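Local coordinates for protein ubiquinone biosynthesis accessory factor UbiJ (Escherichia coli, PDB 6H6O) that binds hydrophobic ubiquinone biosynthetic intermediates through its SCP2 domain, the part present here, and is essential for the stability of the Ubi complex, at residues Ile60-Glu65 and Asp69-Trp74; Ala86-Lys91 and Thr99-Ser104. All coordinates share one frame; numbering follows the deposited sequence.

Interaction 1: residues Ile60-Glu65 and Asp69-Trp74. With CA (calcium ion), chain I.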
ATOM      1  N   ILE A  60       7.297 -10.740  -0.436  1.00 16.92           N
ATOM      2  CA  ILE A  60       7.256 -12.185  -0.648  1.00 16.15           C
ATOM      3  C   ILE A  60       6.013 -12.730   0.062  1.00 19.69           C
ATOM      4  O   ILE A  60       5.818 -12.485   1.245  1.00 20.08           O
ATOM      5  CB  ILE A  60       8.580 -12.862  -0.228  1.00 18.59           C
ATOM      6  CG1 ILE A  60       9.803 -12.251  -0.998  1.00 19.10           C
ATOM      7  CG2 ILE A  60       8.496 -14.382  -0.480  1.00 19.31           C
ATOM      8  CD1 ILE A  60      10.577 -11.196  -0.235  1.00 28.89           C
ATOM      9  N   LEU A  61       5.155 -13.407  -0.695  1.00 15.13           N
ATOM     10  CA  LEU A  61       3.902 -13.987  -0.198  1.00 14.23           C
ATOM     11  C   LEU A  61       4.089 -15.505  -0.095  1.00 18.54           C
ATOM     12  O   LEU A  61       4.444 -16.148  -1.096  1.00 17.36           O
ATOM     13  CB  LEU A  61       2.749 -13.664  -1.158  1.00 14.41           C
ATOM     14  CG  LEU A  61       2.050 -12.281  -1.032  1.00 19.21           C
ATOM     15  CD1 LEU A  61       3.019 -11.119  -1.116  1.00 20.94           C
ATOM     16  CD2 LEU A  61       0.966 -12.137  -2.089  1.00 18.03           C
ATOM     17  N   VAL A  62       3.897 -16.067   1.103  1.00 13.29           N
ATOM     18  CA  VAL A  62       4.052 -17.531   1.319  1.00 13.51           C
ATOM     19  C   VAL A  62       2.686 -18.063   1.701  1.00 17.43           C
ATOM     20  O   VAL A  62       2.188 -17.736   2.774  1.00 17.55           O
ATOM     21  CB  VAL A  62       5.115 -17.864   2.404  1.00 17.77           C
ATOM     22  CG1 VAL A  62       5.270 -19.375   2.556  1.00 19.15           C
ATOM     23  CG2 VAL A  62       6.458 -17.194   2.084  1.00 17.84           C
ATOM     24  N   PHE A  63       2.100 -18.897   0.842  1.00 16.10           N
ATOM     25  CA  PHE A  63       0.749 -19.409   1.041  1.00 15.39           C
ATOM     26  C   PHE A  63       0.675 -20.726   1.819  1.00 21.10           C
ATOM     27  O   PHE A  63       1.237 -21.731   1.385  1.00 20.10           O
ATOM     28  CB  PHE A  63       0.020 -19.532  -0.310  1.00 16.61           C
ATOM     29  CG  PHE A  63      -0.098 -18.235  -1.072  1.00 17.32           C
ATOM     30  CD1 PHE A  63      -1.196 -17.394  -0.881  1.00 19.08           C
ATOM     31  CD2 PHE A  63       0.884 -17.850  -1.982  1.00 17.12           C
ATOM     32  CE1 PHE A  63      -1.299 -16.171  -1.577  1.00 19.56           C
ATOM     33  CE2 PHE A  63       0.782 -16.636  -2.674  1.00 20.87           C
ATOM     34  CZ  PHE A  63      -0.316 -15.804  -2.470  1.00 18.89           C
ATOM     35  N   SER A  64      -0.029 -20.720   2.970  1.00 18.44           N
ATOM     36  CA  SER A  64      -0.261 -21.936   3.750  0.62 19.14           C
ATOM     37  C   SER A  64      -1.789 -22.181   3.809  1.00 22.23           C
ATOM     38  O   SER A  64      -2.542 -21.408   3.211  1.00 21.12           O
ATOM     39  CB  SER A  64       0.396 -21.860   5.132  0.62 23.76           C
ATOM     40  OG  SER A  64      -0.224 -20.932   6.003  0.62 31.15           O
ATOM     41  N   GLU A  65      -2.241 -23.252   4.471  1.00 17.57           N
ATOM     42  CA  GLU A  65      -3.669 -23.576   4.530  1.00 17.83           C
ATOM     43  C   GLU A  65      -4.512 -22.516   5.285  1.00 21.82           C
ATOM     44  O   GLU A  65      -5.587 -22.186   4.826  1.00 21.75           O
ATOM     45  CB  GLU A  65      -3.921 -24.984   5.086  1.00 20.29           C
ATOM     46  CG  GLU A  65      -5.330 -25.483   4.782  1.00 31.96           C
ATOM     47  CD  GLU A  65      -5.831 -26.642   5.618  1.00 62.85           C
ATOM     48  OE1 GLU A  65      -6.527 -27.520   5.056  1.00 67.02           O
ATOM     49  OE2 GLU A  65      -5.561 -26.654   6.840  1.00 57.10           O
ATOM     50  N   ASP A  69       1.560 -15.490   4.537  1.00 15.73           N
ATOM     51  CA  ASP A  69       2.527 -14.717   5.273  1.00 16.43           C
ATOM     52  C   ASP A  69       3.228 -13.803   4.294  1.00 21.51           C
ATOM     53  O   ASP A  69       3.518 -14.211   3.168  1.00 20.57           O
ATOM     54  CB  ASP A  69       3.510 -15.634   6.005  1.00 18.61           C
ATOM     55  CG  ASP A  69       2.871 -16.194   7.250  1.00 29.89           C
ATOM     56  OD1 ASP A  69       2.779 -15.451   8.254  1.00 30.75           O
ATOM     57  OD2 ASP A  69       2.363 -17.329   7.193  1.00 31.96           O
ATOM     58  N   VAL A  70       3.429 -12.531   4.701  1.00 18.03           N
ATOM     59  CA  VAL A  70       4.100 -11.556   3.869  1.00 17.38           C
ATOM     60  C   VAL A  70       5.440 -11.220   4.540  1.00 21.98           C
ATOM     61  O   VAL A  70       5.468 -10.929   5.741  1.00 20.08           O
ATOM     62  CB  VAL A  70       3.252 -10.293   3.554  1.00 20.75           C
ATOM     63  CG1 VAL A  70       4.002  -9.355   2.615  1.00 20.20           C
ATOM     64  CG2 VAL A  70       1.907 -10.683   2.934  1.00 20.47           C
ATOM     65  N   LEU A  71       6.525 -11.268   3.766  1.00 19.95           N
ATOM     66  CA  LEU A  71       7.886 -10.970   4.234  1.00 21.61           C
ATOM     67  C   LEU A  71       8.516  -9.924   3.329  1.00 24.74           C
ATOM     68  O   LEU A  71       8.118  -9.776   2.179  1.00 22.76           O
ATOM     69  CB  LEU A  71       8.744 -12.245   4.259  1.00 23.06           C
ATOM     70  CG  LEU A  71       8.418 -13.269   5.345  1.00 30.26           C
ATOM     71  CD1 LEU A  71       7.814 -14.523   4.734  1.00 31.61           C
ATOM     72  CD2 LEU A  71       9.645 -13.596   6.128  1.00 35.86           C
ATOM     73  N   GLY A  72       9.496  -9.212   3.857  1.00 22.17           N
ATOM     74  CA  GLY A  72      10.211  -8.186   3.109  1.00 22.88           C
ATOM     75  C   GLY A  72      11.507  -8.713   2.534  1.00 27.19           C
ATOM     76  O   GLY A  72      12.100  -8.062   1.672  1.00 26.47           O
ATOM     77  N   GLU A  73      11.940  -9.908   2.971  1.00 23.87           N
ATOM     78  CA  GLU A  73      13.156 -10.567   2.496  1.00 24.42           C
ATOM     79  C   GLU A  73      12.868 -12.052   2.396  1.00 29.26           C
ATOM     80  O   GLU A  73      12.058 -12.582   3.165  1.00 28.88           O
ATOM     81  CB  GLU A  73      14.333 -10.350   3.500  1.00 26.44           C
ATOM     82  CG  GLU A  73      14.833  -8.923   3.657  1.00 43.43           C
ATOM     83  CD  GLU A  73      15.556  -8.285   2.483  1.00 79.46           C
ATOM     84  OE1 GLU A  73      16.082  -9.025   1.619  1.00 85.64           O
ATOM     85  OE2 GLU A  73      15.627  -7.033   2.447  1.00 76.75           O
ATOM     86  N   TRP A  74      13.573 -12.739   1.486  1.00 26.19           N
ATOM     87  CA  TRP A  74      13.473 -14.185   1.308  1.00 25.95           C
ATOM     88  C   TRP A  74      14.770 -14.733   0.748  1.00 30.65           C
ATOM     89  O   TRP A  74      15.094 -14.473  -0.408  1.00 28.91           O
ATOM     90  CB  TRP A  74      12.300 -14.542   0.375  1.00 24.53           C
ATOM     91  CG  TRP A  74      11.994 -16.001   0.303  1.00 25.80           C
ATOM     92  CD1 TRP A  74      12.291 -16.852  -0.717  1.00 28.85           C
ATOM     93  CD2 TRP A  74      11.308 -16.782   1.293  1.00 25.87           C
ATOM     94  NE1 TRP A  74      11.820 -18.119  -0.433  1.00 28.50           N
ATOM     95  CE2 TRP A  74      11.199 -18.100   0.789  1.00 29.32           C
ATOM     96  CE3 TRP A  74      10.748 -16.489   2.554  1.00 27.61           C
ATOM     97  CZ2 TRP A  74      10.578 -19.125   1.503  1.00 29.18           C
ATOM     98  CZ3 TRP A  74      10.108 -17.503   3.253  1.00 29.32           C
ATOM     99  CH2 TRP A  74      10.015 -18.802   2.724  1.00 29.78           C
TER
HETATM  100 CA    CA I 207       3.285 -13.201   9.177  0.50 17.83          CA
HETATM  101  O   HOH W   1       2.335 -19.067   5.230  1.00 27.04           O
HETATM  102  O   HOH W   2       5.318 -12.732   7.936  1.00 30.61           O
HETATM  103  O   HOH W   3       5.123 -14.003  10.464  1.00 48.65           O
HETATM  104  O   HOH W   4       2.091 -13.981  10.850  1.00 43.04           O
HETATM  105  O   HOH W   5       3.495 -11.170  10.101  1.00 35.34           O
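Ile-60 packs against Trp-74 at the tight end of this contact. Its CG1 meets Trp-74 CB at 3.7 Å, its CG2 comes obliquely to within 3.9 Å of Trp-74 CG, and its CD1 runs on to Glu-73 C at 3.6 Å. With CG2 anti to the backbone N and CG1 beside it (chi1 -57°), CG2 goes to the indole while CG1 carries CD1 on to the 72-73 loop. Trading Ile-60 for an alanine would probably open a gap beside the indole and the Glu-73 backbone and leave Trp-74 freer to shift. Val-62 CG2 sits over the six-membered ring in a CH-pi contact, 4.2 Å from its centroid, and also touches Leu-71 CD1. Beneath these side chains runs the ladder of an antiparallel beta hairpin, strand 58-63 with the edge strand 68-71 of the SCP2-domain sheet. Four backbone hydrogen bonds join the pairs Ile-60/Leu-71 and Val-62/Asp-69. On the other face Leu-61 and Val-70 meet more loosely, CD1 to CG2 at 4.2 Å, under Leu-26 of helix 14-30. The Asp-69 end is watery: one water donates to both Val-62 O and Asp-69 OD2, while Asp-69 OD1 binds a calcium ion at 2.5 Å. Four waters and Glu-23 also ligate this ion, and one of those waters donates to Val-70 O, tying the metal's hydration shell to the strand backbone.

Interaction 2: residues Ala86-Lys91 and Thr99-Ser104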
ATOM      1  N   ALA A  86       3.202  -0.263  -9.340  1.00 26.13           N
ATOM      2  CA  ALA A  86       2.083  -0.427  -8.399  1.00 25.73           C
ATOM      3  C   ALA A  86       0.709  -0.243  -9.056  1.00 30.88           C
ATOM      4  O   ALA A  86      -0.224  -0.956  -8.700  1.00 30.13           O
ATOM      5  CB  ALA A  86       2.231   0.545  -7.240  1.00 26.94           C
ATOM      6  N   SER A  87       0.596   0.690 -10.034  1.00 28.56           N
ATOM      7  CA  SER A  87      -0.649   1.026 -10.723  1.00 30.00           C
ATOM      8  C   SER A  87      -1.217  -0.134 -11.565  1.00 34.78           C
ATOM      9  O   SER A  87      -2.323  -0.001 -12.078  1.00 33.36           O
ATOM     10  CB  SER A  87      -0.510   2.313 -11.536  1.00 33.83           C
ATOM     11  OG  SER A  87       0.448   2.162 -12.567  1.00 43.03           O
ATOM     12  N   VAL A  88      -0.484  -1.266 -11.691  1.00 32.40           N
ATOM     13  CA  VAL A  88      -0.976  -2.449 -12.405  0.50 32.39           C
ATOM     14  C   VAL A  88      -2.012  -3.200 -11.519  1.00 38.18           C
ATOM     15  O   VAL A  88      -2.926  -3.818 -12.054  1.00 37.82           O
ATOM     16  CB  VAL A  88       0.200  -3.346 -12.901  0.50 35.43           C
ATOM     17  CG1 VAL A  88      -0.288  -4.660 -13.509  0.50 34.85           C
ATOM     18  CG2 VAL A  88       1.072  -2.595 -13.904  0.50 35.72           C
ATOM     19  N   LEU A  89      -1.871  -3.137 -10.172  1.00 38.76           N
ATOM     20  CA  LEU A  89      -2.746  -3.810  -9.188  1.00 40.11           C
ATOM     21  C   LEU A  89      -4.269  -3.580  -9.416  1.00 45.20           C
ATOM     22  O   LEU A  89      -4.985  -4.576  -9.529  1.00 45.07           O
ATOM     23  CB  LEU A  89      -2.329  -3.456  -7.739  1.00 40.88           C
ATOM     24  CG  LEU A  89      -3.170  -3.997  -6.574  1.00 46.84           C
ATOM     25  CD1 LEU A  89      -3.081  -5.521  -6.467  1.00 47.08           C
ATOM     26  CD2 LEU A  89      -2.738  -3.354  -5.257  1.00 50.42           C
ATOM     27  N   PRO A  90      -4.807  -2.341  -9.561  1.00 43.12           N
ATOM     28  CA  PRO A  90      -6.258  -2.216  -9.815  1.00 43.66           C
ATOM     29  C   PRO A  90      -6.716  -2.788 -11.167  1.00 48.43           C
ATOM     30  O   PRO A  90      -7.921  -2.907 -11.401  1.00 48.74           O
ATOM     31  CB  PRO A  90      -6.522  -0.711  -9.699  1.00 46.37           C
ATOM     32  CG  PRO A  90      -5.223  -0.077  -9.978  1.00 50.78           C
ATOM     33  CD  PRO A  90      -4.156  -1.013  -9.497  1.00 45.05           C
ATOM     34  N   LYS A  91      -5.761  -3.166 -12.049  1.00 44.24           N
ATOM     35  CA  LYS A  91      -6.069  -3.734 -13.374  1.00 43.40           C
ATOM     36  C   LYS A  91      -6.211  -5.249 -13.348  1.00 46.16           C
ATOM     37  O   LYS A  91      -6.747  -5.812 -14.304  1.00 46.63           O
ATOM     38  CB  LYS A  91      -4.998  -3.363 -14.412  1.00 44.67           C
ATOM     39  CG  LYS A  91      -4.866  -1.877 -14.688  1.00 51.73           C
ATOM     40  CD  LYS A  91      -3.714  -1.585 -15.595  1.00 59.23           C
ATOM     41  CE  LYS A  91      -3.537  -0.102 -15.782  1.00 64.81           C
ATOM     42  NZ  LYS A  91      -2.464   0.192 -16.756  1.00 70.32           N
ATOM     43  N   THR A  99      -3.588 -11.698 -18.834  1.00 25.15           N
ATOM     44  CA  THR A  99      -2.980 -12.083 -20.114  1.00 25.69           C
ATOM     45  C   THR A  99      -2.609 -10.834 -20.932  1.00 28.22           C
ATOM     46  O   THR A  99      -1.511 -10.782 -21.489  1.00 26.37           O
ATOM     47  CB  THR A  99      -3.899 -13.049 -20.910  1.00 34.89           C
ATOM     48  OG1 THR A  99      -4.427 -14.036 -20.025  1.00 34.52           O
ATOM     49  CG2 THR A  99      -3.167 -13.750 -22.041  1.00 32.81           C
ATOM     50  N   ALA A 100      -3.515  -9.831 -20.981  1.00 25.78           N
ATOM     51  CA  ALA A 100      -3.279  -8.571 -21.692  1.00 27.27           C
ATOM     52  C   ALA A 100      -2.102  -7.814 -21.072  1.00 30.03           C
ATOM     53  O   ALA A 100      -1.276  -7.283 -21.811  1.00 28.64           O
ATOM     54  CB  ALA A 100      -4.532  -7.712 -21.685  1.00 28.52           C
ATOM     55  N   LEU A 101      -1.992  -7.820 -19.715  1.00 26.78           N
ATOM     56  CA  LEU A 101      -0.894  -7.144 -19.008  1.00 26.85           C
ATOM     57  C   LEU A 101       0.445  -7.809 -19.265  1.00 26.68           C
ATOM     58  O   LEU A 101       1.451  -7.115 -19.419  1.00 25.26           O
ATOM     59  CB  LEU A 101      -1.181  -7.003 -17.509  1.00 27.18           C
ATOM     60  CG  LEU A 101      -2.338  -6.026 -17.167  1.00 33.58           C
ATOM     61  CD1 LEU A 101      -2.854  -6.217 -15.789  1.00 33.99           C
ATOM     62  CD2 LEU A 101      -1.976  -4.563 -17.436  1.00 37.93           C
ATOM     63  N   ILE A 102       0.460  -9.149 -19.357  1.00 23.06           N
ATOM     64  CA  ILE A 102       1.683  -9.888 -19.674  1.00 23.88           C
ATOM     65  C   ILE A 102       2.086  -9.599 -21.131  1.00 27.23           C
ATOM     66  O   ILE A 102       3.247  -9.274 -21.395  1.00 26.05           O
ATOM     67  CB  ILE A 102       1.552 -11.402 -19.354  1.00 26.98           C
ATOM     68  CG1 ILE A 102       1.476 -11.618 -17.819  1.00 26.45           C
ATOM     69  CG2 ILE A 102       2.727 -12.200 -19.958  1.00 28.86           C
ATOM     70  CD1 ILE A 102       0.846 -12.995 -17.351  1.00 27.50           C
ATOM     71  N   ARG A 103       1.104  -9.652 -22.066  1.00 25.20           N
ATOM     72  CA  ARG A 103       1.332  -9.361 -23.486  1.00 26.80           C
ATOM     73  C   ARG A 103       1.880  -7.937 -23.710  1.00 29.67           C
ATOM     74  O   ARG A 103       2.815  -7.758 -24.489  1.00 30.29           O
ATOM     75  CB  ARG A 103       0.039  -9.587 -24.294  1.00 31.83           C
ATOM     76  CG  ARG A 103       0.248  -9.509 -25.804  1.00 49.03           C
ATOM     77  CD  ARG A 103      -1.037  -9.705 -26.593  1.00 61.00           C
ATOM     78  NE  ARG A 103      -1.591 -11.048 -26.439  1.00 70.44           N
ATOM     79  CZ  ARG A 103      -1.302 -12.087 -27.218  1.00 88.84           C
ATOM     80  NH1 ARG A 103      -1.847 -13.269 -26.982  1.00 77.82           N
ATOM     81  NH2 ARG A 103      -0.450 -11.952 -28.230  1.00 75.47           N
ATOM     82  N   SER A 104       1.325  -6.934 -23.007  1.00 23.97           N
ATOM     83  CA  SER A 104       1.770  -5.551 -23.166  1.00 24.53           C
ATOM     84  C   SER A 104       3.122  -5.248 -22.483  1.00 27.20           C
ATOM     85  O   SER A 104       3.689  -4.177 -22.709  1.00 27.65           O
ATOM     86  CB  SER A 104       0.696  -4.591 -22.659  1.00 27.45           C
ATOM     87  OG  SER A 104       0.567  -4.700 -21.250  1.00 29.37           O
TER
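Leu-101 reaches from helix 95-104 to the 3-10 segment 86-91, and its two methyls share out the contact. CD1 does most of the touching: in one of the two conformers modelled for Val-88 it meets Val-88 CG1 at 3.8 Å, the two side chains pointing at each other tip to tip, and it lies equally close, 3.8 Å, to Lys-91 CB. CD2 rests against the aliphatic chain of Lys-91 farther out, 3.9 Å from CD. Leucine and lysine therefore cross at about a right angle, one methyl near the root of the lysine and the other partway along it. The lysine can offer this flank because its chain is fully extended beyond CG, with chi2 to chi4 all near 180°, while CG itself stands beside the backbone N (chi1 -63°). Val-88 and Lys-91 come onto one side of their segment through the tight 3-10 winding, in which Lys-91 N bonds to Val-88 O at 2.9 Å. The backbones stay well apart, Val-88 CA to Leu-101 CA being 8.1 Å, and no hydrogen bond joins the segments directly. The contact thus sets the connection after strand 80-84 against the helix that precedes strand 107-111 in the SCP2 domain. Leu-92 and Glu-106 also touch Leu-101, and the 3-10 segment packs on the second subunit through Ala-86, Ser-87 and Pro-90. Lys-91 NZ forms a salt bridge with Glu-106, so the lysine divides its work: its methylenes give Leu-101 an apolar surface, while this pairing probably offsets its ammonium charge next to the apolar contact.

How the interactions relate
After helix 14-30, the chain passes through strand 47-52 into strand 58-63, where interaction 1 begins; it closes the short hairpin turn at once by pairing with strand 68-71. The chain then crosses to strand 80-84, on the other side of strand 47-52, before entering interaction 2, which closes the loop from the 3-10 segment 86-91 to helix 95-104. The two contacts follow in series, neither nested nor crossed, on opposite sides of the chain's centre. The centres of interaction 1 and interaction 2 are about 22 Å apart, and the two do not touch. Interaction 1 ties together one edge of the five-stranded sheet; interaction 2 joins helical elements leading toward the other edge strand, 107-111.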